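Local coordinates for protein histone-lysine N-methyltransferase SETMAR (Homo sapiens, PDB 3BO5) that dimethylates a lysine of histone H3 through its methyltransferase region, the part modelled here, and in its full-length form takes part in DNA double-strand break repair, at residues T41-V45 with V228-A232; V120-F126 with R150-E154. The protein carries 2 engineered substitutions. All coordinates share one frame; numbering follows the deposited sequence.

Contact 1: residues T41-V45 with V228-A232; sequences TPDHV and VPKLA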
loop_
_atom_site.group_PDB
_atom_site.type_symbol
_atom_site.label_atom_id
_atom_site.label_comp_id
_atom_site.label_asym_id
_atom_site.label_seq_id
_atom_site.Cartn_x
_atom_site.Cartn_y
_atom_site.Cartn_z
ATOM N N THR A 41 12.257 1.316 4.307
ATOM C CA THR A 41 12.241 -0.094 3.999
ATOM C C THR A 41 11.350 -0.305 2.820
ATOM O O THR A 41 10.273 0.322 2.747
ATOM C CB THR A 41 11.718 -0.929 5.187
ATOM O OG1 THR A 41 11.680 -2.313 4.805
ATOM C CG2 THR A 41 10.273 -0.530 5.655
ATOM N N PRO A 42 11.796 -1.144 1.872
ATOM C CA PRO A 42 10.917 -1.437 0.759
ATOM C C PRO A 42 9.869 -2.444 1.102
ATOM O O PRO A 42 8.911 -2.694 0.285
ATOM C CB PRO A 42 11.902 -1.987 -0.308
ATOM C CG PRO A 42 12.958 -2.711 0.547
ATOM C CD PRO A 42 13.092 -1.852 1.811
ATOM N N ASP A 43 9.980 -3.089 2.293
ATOM C CA ASP A 43 9.107 -4.184 2.592
ATOM C C ASP A 43 8.668 -4.124 4.047
ATOM O O ASP A 43 9.332 -3.505 4.854
ATOM C CB ASP A 43 9.775 -5.543 2.412
ATOM C CG ASP A 43 9.862 -5.911 0.953
ATOM O OD1 ASP A 43 8.819 -6.252 0.387
ATOM O OD2 ASP A 43 11.003 -5.882 0.454
ATOM N N HIS A 44 7.585 -4.790 4.369
ATOM C CA HIS A 44 7.170 -4.870 5.805
ATOM C C HIS A 44 8.347 -5.438 6.637
ATOM O O HIS A 44 9.170 -6.290 6.181
ATOM C CB HIS A 44 6.070 -5.863 6.042
ATOM C CG HIS A 44 4.725 -5.511 5.487
ATOM N ND1 HIS A 44 4.233 -4.217 5.432
ATOM C CD2 HIS A 44 3.739 -6.329 5.022
ATOM C CE1 HIS A 44 2.993 -4.267 4.958
ATOM N NE2 HIS A 44 2.681 -5.525 4.694
ATOM N N VAL A 45 8.399 -4.984 7.893
ATOM C CA VAL A 45 9.364 -5.508 8.848
ATOM C C VAL A 45 8.576 -5.876 10.100
ATOM O O VAL A 45 7.446 -5.440 10.302
ATOM C CB VAL A 45 10.425 -4.474 9.215
ATOM C CG1 VAL A 45 11.204 -4.009 7.948
ATOM C CG2 VAL A 45 9.795 -3.249 9.928
ATOM N N VAL A 228 0.965 -12.443 6.236
ATOM C CA VAL A 228 0.870 -10.984 6.396
ATOM C C VAL A 228 0.749 -10.388 4.964
ATOM O O VAL A 228 1.706 -10.508 4.147
ATOM C CB VAL A 228 2.071 -10.392 7.042
ATOM C CG1 VAL A 228 1.774 -8.858 7.269
ATOM C CG2 VAL A 228 2.192 -11.045 8.461
ATOM N N PRO A 229 -0.391 -9.787 4.673
ATOM C CA PRO A 229 -0.547 -9.315 3.297
ATOM C C PRO A 229 0.238 -8.066 2.972
ATOM O O PRO A 229 0.534 -7.243 3.841
ATOM C CB PRO A 229 -2.032 -8.946 3.209
ATOM C CG PRO A 229 -2.320 -8.397 4.576
ATOM C CD PRO A 229 -1.604 -9.510 5.463
ATOM N N LYS A 230 0.641 -7.944 1.713
ATOM C CA LYS A 230 1.110 -6.699 1.217
ATOM C C LYS A 230 -0.111 -5.810 0.959
ATOM O O LYS A 230 -1.173 -6.293 0.570
ATOM C CB LYS A 230 1.786 -6.985 -0.134
ATOM C CG LYS A 230 2.867 -8.010 -0.044
ATOM C CD LYS A 230 3.898 -7.726 1.060
ATOM C CE LYS A 230 5.046 -8.751 0.940
ATOM N NZ LYS A 230 5.850 -8.645 2.257
ATOM N N LEU A 231 0.040 -4.519 1.247
ATOM C CA LEU A 231 -1.062 -3.562 1.086
ATOM C C LEU A 231 -0.742 -2.841 -0.196
ATOM O O LEU A 231 0.001 -1.881 -0.231
ATOM C CB LEU A 231 -1.082 -2.574 2.270
ATOM C CG LEU A 231 -1.311 -3.251 3.634
ATOM C CD1 LEU A 231 -1.564 -2.139 4.671
ATOM C CD2 LEU A 231 -2.359 -4.336 3.631
ATOM N N ALA A 232 -1.276 -3.407 -1.269
ATOM C CA ALA A 232 -0.790 -3.027 -2.619
ATOM C C ALA A 232 -1.696 -1.982 -3.211
ATOM O O ALA A 232 -2.897 -2.232 -3.296
ATOM C CB ALA A 232 -0.784 -4.286 -3.481
HETATM O O HOH W 1 6.527 -5.911 1.887
HETATM O O HOH W 2 8.435 -8.952 0.689
#
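His44 reaches across to the backbone of Pro229, its NE2 giving a hydrogen bond to Pro229 O at 2.9 Å. The acceptor lies almost in the imidazole plane, while the donor is tilted from the carbonyl plane by 23°; the N-H...O angle of 152° makes the bond moderately straight. Proline has no N-H of its own to give, but its carbonyl still accepts. The other ring nitrogen, ND1, has a weak bond with Gly157 N, and together the two would hold the ring's rotation. With both ring nitrogens engaged, ND1 as acceptor and NE2 as donor, a neutral imidazole is the likely form.

Asp43 and Lys230 do not touch directly: OD1 of Asp43 stands 4.2 Å from NZ of Lys230, beyond a salt bridge, and two waters fill the interval. Each water donates to Asp43 OD1 and accepts from Lys230 NZ; water 1 also accepts from His44 N at 2.9 Å. Lysine suits this place because its chain, bent at chi2 and extended after it, carries the ammonium from the strand to the loop.

Packing is lighter. Val228 CG1 meets His44 CD2 at 3.9 Å, and Leu231 borders the ring's NE2 end through its backbone N.

The loop between strands 39-40 and 45-46, of the pre-SET region, thus leans on the start of strand 230-235 in the SET domain. Val197 of strand 193-199 and Ala156 and Val159 of strand 151-160 also touch the imidazole.

Contact 2: residues V120-F126 with R150-E154; sequences VQKGLQF and RFVCE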
loop_
_atom_site.group_PDB
_atom_site.type_symbol
_atom_site.label_atom_id
_atom_site.label_comp_id
_atom_site.label_asym_id
_atom_site.label_seq_id
_atom_site.Cartn_x
_atom_site.Cartn_y
_atom_site.Cartn_z
ATOM N N VAL A 120 2.947 -7.495 -7.713
ATOM C CA VAL A 120 3.389 -6.643 -6.569
ATOM C C VAL A 120 4.836 -6.945 -6.200
ATOM O O VAL A 120 5.671 -6.066 -5.896
ATOM C CB VAL A 120 2.472 -6.911 -5.417
ATOM C CG1 VAL A 120 2.937 -6.223 -4.108
ATOM C CG2 VAL A 120 1.040 -6.458 -5.809
ATOM N N GLN A 121 5.159 -8.233 -6.279
ATOM C CA GLN A 121 6.515 -8.654 -5.935
ATOM C C GLN A 121 7.646 -8.039 -6.735
ATOM O O GLN A 121 8.794 -8.035 -6.237
ATOM C CB GLN A 121 6.597 -10.196 -5.993
ATOM C CG GLN A 121 6.546 -10.788 -7.340
ATOM C CD GLN A 121 6.273 -12.252 -7.228
ATOM O OE1 GLN A 121 7.172 -13.064 -7.456
ATOM N NE2 GLN A 121 5.024 -12.613 -6.905
ATOM N N LYS A 122 7.345 -7.618 -7.974
ATOM C CA LYS A 122 8.313 -7.018 -8.884
ATOM C C LYS A 122 8.744 -5.612 -8.459
ATOM O O LYS A 122 9.707 -5.102 -8.989
ATOM C CB LYS A 122 7.730 -6.959 -10.304
ATOM C CG LYS A 122 7.553 -8.330 -10.965
ATOM C CD LYS A 122 8.754 -9.228 -10.680
ATOM C CE LYS A 122 8.769 -10.369 -11.685
ATOM N NZ LYS A 122 9.378 -11.645 -11.159
ATOM N N GLY A 123 7.977 -4.980 -7.582
ATOM C CA GLY A 123 8.368 -3.651 -7.066
ATOM C C GLY A 123 7.945 -2.489 -7.929
ATOM O O GLY A 123 7.047 -2.637 -8.816
ATOM N N LEU A 124 8.569 -1.349 -7.664
ATOM C CA LEU A 124 8.134 -0.083 -8.316
ATOM C C LEU A 124 8.459 -0.126 -9.769
ATOM O O LEU A 124 9.549 -0.584 -10.152
ATOM C CB LEU A 124 8.847 1.153 -7.713
ATOM C CG LEU A 124 8.648 1.313 -6.219
ATOM C CD1 LEU A 124 9.067 2.715 -5.869
ATOM C CD2 LEU A 124 7.182 1.091 -5.758
ATOM N N GLN A 125 7.554 0.424 -10.569
ATOM C CA GLN A 125 7.760 0.440 -12.047
ATOM C C GLN A 125 7.659 1.822 -12.629
ATOM O O GLN A 125 7.757 1.987 -13.878
ATOM C CB GLN A 125 6.757 -0.467 -12.716
ATOM C CG GLN A 125 6.830 -1.918 -12.176
ATOM C CD GLN A 125 8.133 -2.580 -12.516
ATOM O OE1 GLN A 125 8.643 -2.352 -13.612
ATOM N NE2 GLN A 125 8.572 -3.535 -11.704
ATOM N N PHE A 126 7.429 2.804 -11.762
ATOM C CA PHE A 126 7.335 4.221 -12.195
ATOM C C PHE A 126 8.206 5.091 -11.332
ATOM O O PHE A 126 8.534 4.712 -10.218
ATOM C CB PHE A 126 5.887 4.696 -12.108
ATOM C CG PHE A 126 4.930 3.847 -12.914
ATOM C CD1 PHE A 126 4.866 4.055 -14.317
ATOM C CD2 PHE A 126 4.165 2.847 -12.318
ATOM C CE1 PHE A 126 4.009 3.248 -15.102
ATOM C CE2 PHE A 126 3.310 2.061 -13.025
ATOM C CZ PHE A 126 3.230 2.226 -14.450
ATOM N N ARG A 150 -2.479 -0.497 -13.110
ATOM C CA ARG A 150 -1.078 -0.807 -12.867
ATOM C C ARG A 150 -0.719 -0.686 -11.380
ATOM O O ARG A 150 -1.273 0.156 -10.640
ATOM C CB ARG A 150 -0.181 0.116 -13.685
ATOM C CG ARG A 150 -0.163 -0.347 -15.167
ATOM C CD ARG A 150 0.561 -1.703 -15.427
ATOM N NE ARG A 150 1.969 -1.623 -15.081
ATOM C CZ ARG A 150 2.920 -0.972 -15.755
ATOM N NH1 ARG A 150 2.622 -0.468 -16.949
ATOM N NH2 ARG A 150 4.162 -0.873 -15.264
ATOM N N PHE A 151 0.173 -1.575 -10.916
ATOM C CA PHE A 151 0.633 -1.511 -9.532
ATOM C C PHE A 151 1.453 -0.273 -9.372
ATOM O O PHE A 151 2.370 0.006 -10.155
ATOM C CB PHE A 151 1.533 -2.754 -9.250
ATOM C CG PHE A 151 2.236 -2.679 -7.920
ATOM C CD1 PHE A 151 1.453 -2.720 -6.738
ATOM C CD2 PHE A 151 3.621 -2.559 -7.856
ATOM C CE1 PHE A 151 2.119 -2.633 -5.422
ATOM C CE2 PHE A 151 4.260 -2.442 -6.597
ATOM C CZ PHE A 151 3.508 -2.509 -5.386
ATOM N N VAL A 152 1.177 0.422 -8.292
ATOM C CA VAL A 152 1.849 1.676 -8.016
ATOM C C VAL A 152 2.890 1.523 -6.892
ATOM O O VAL A 152 4.080 1.650 -7.103
ATOM C CB VAL A 152 0.822 2.758 -7.697
ATOM C CG1 VAL A 152 1.495 4.056 -7.252
ATOM C CG2 VAL A 152 0.073 3.067 -9.033
ATOM N N CYS A 153 2.404 1.169 -5.703
ATOM C CA CYS A 153 3.359 0.914 -4.620
ATOM C C CYS A 153 2.652 0.192 -3.485
ATOM O O CYS A 153 1.436 0.164 -3.434
ATOM C CB CYS A 153 4.030 2.208 -4.106
ATOM S SG CYS A 153 2.855 3.332 -3.318
ATOM N N GLU A 154 3.451 -0.416 -2.605
ATOM C CA GLU A 154 2.865 -0.898 -1.317
ATOM C C GLU A 154 2.767 0.208 -0.306
ATOM O O GLU A 154 3.362 1.254 -0.407
ATOM C CB GLU A 154 3.763 -1.977 -0.659
ATOM C CG GLU A 154 3.794 -3.220 -1.414
ATOM C CD GLU A 154 4.693 -4.258 -0.717
ATOM O OE1 GLU A 154 5.408 -4.949 -1.449
ATOM O OE2 GLU A 154 4.693 -4.368 0.566
HETATM O O HOH W 3 6.075 -4.082 -3.922
HETATM O O HOH W 4 4.982 1.003 -9.558
HETATM O O HOH W 5 6.322 0.868 -16.143
#
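The Phe151 ring is sandwiched between backbone groups. Over the centre of one face sits Val120 CA, 4.1 Å from the centroid and almost on the ring normal, a CH-pi contact; the opposite face has Cys153 N above its rim, and Gly123 O comes in at the edge, 3.6 Å from CD2. With CG anti to the backbone N (chi1 171°), the ring projects from the strand beneath the 120-126 turn, where both methyls of Val120 also reach it.

Arg150 and Phe126 form the second flat pair. The ring's CZ lies over one guanidinium face, 3.3 Å from Arg150 NH2, with the planes inclined by 35°. Bends at chi2 and chi3 fold the arginine back so that its guanidinium presents a face to the ring's CZ, while Gln125 CB and water 5 occupy the guanidinium edge; this water accepts from Arg150 NH2 and donates to Gln125 O. Next to that corner of the phenyl ring, Phe151 O lies at the ring's edge, nearest CE2.

Here the loop between strands 102-103 and 128-132, with its 3-10 turn 120-122 closed by Gly123 N bonding to Val120 O, packs on strand 151-160 of the SET domain. Gly123 has a positive phi (85°) and a psi at which a CB would press on the preceding carbonyl, so glycine fits. Val152 and Cys153 both face Leu233 of strand 230-235 in a classic beta bulge.

Leu124 inserts CD2 beside this bulge, 3.4 Å from Val152 O and next to Cys153 CB. Water 4 accepts from Gln125 N and donates to Phe151 O and Val152 O, linking the turn to the strand without direct hydrogen bonds. Val120 CG1 also approaches Glu154 OE1, at 3.8 Å.

One segment of each contact lies on strand 230-235 or 151-160, antiparallel neighbours in one sheet; the centres of contacts 1 and 2 are 12 Å apart. Both set a loop against a strand of the SET domain, and they meet at Glu154. Its OE2 lies 3.5 Å from Lys230 CD, while its OE1 is 4.1 Å from Asp43 OD1, a like-charge approach that the nearby lysine ammonium may ease. Ala232 CB of contact 1 packs on Val120 CG2 of contact 2 at 3.7 Å. Neither reaches the cofactor product: the side chains of Leu231 and Cys153 are about 13 and 12 Å from bound S-adenosylhomocysteine, so both are packing within the fold, away from the bound ligand.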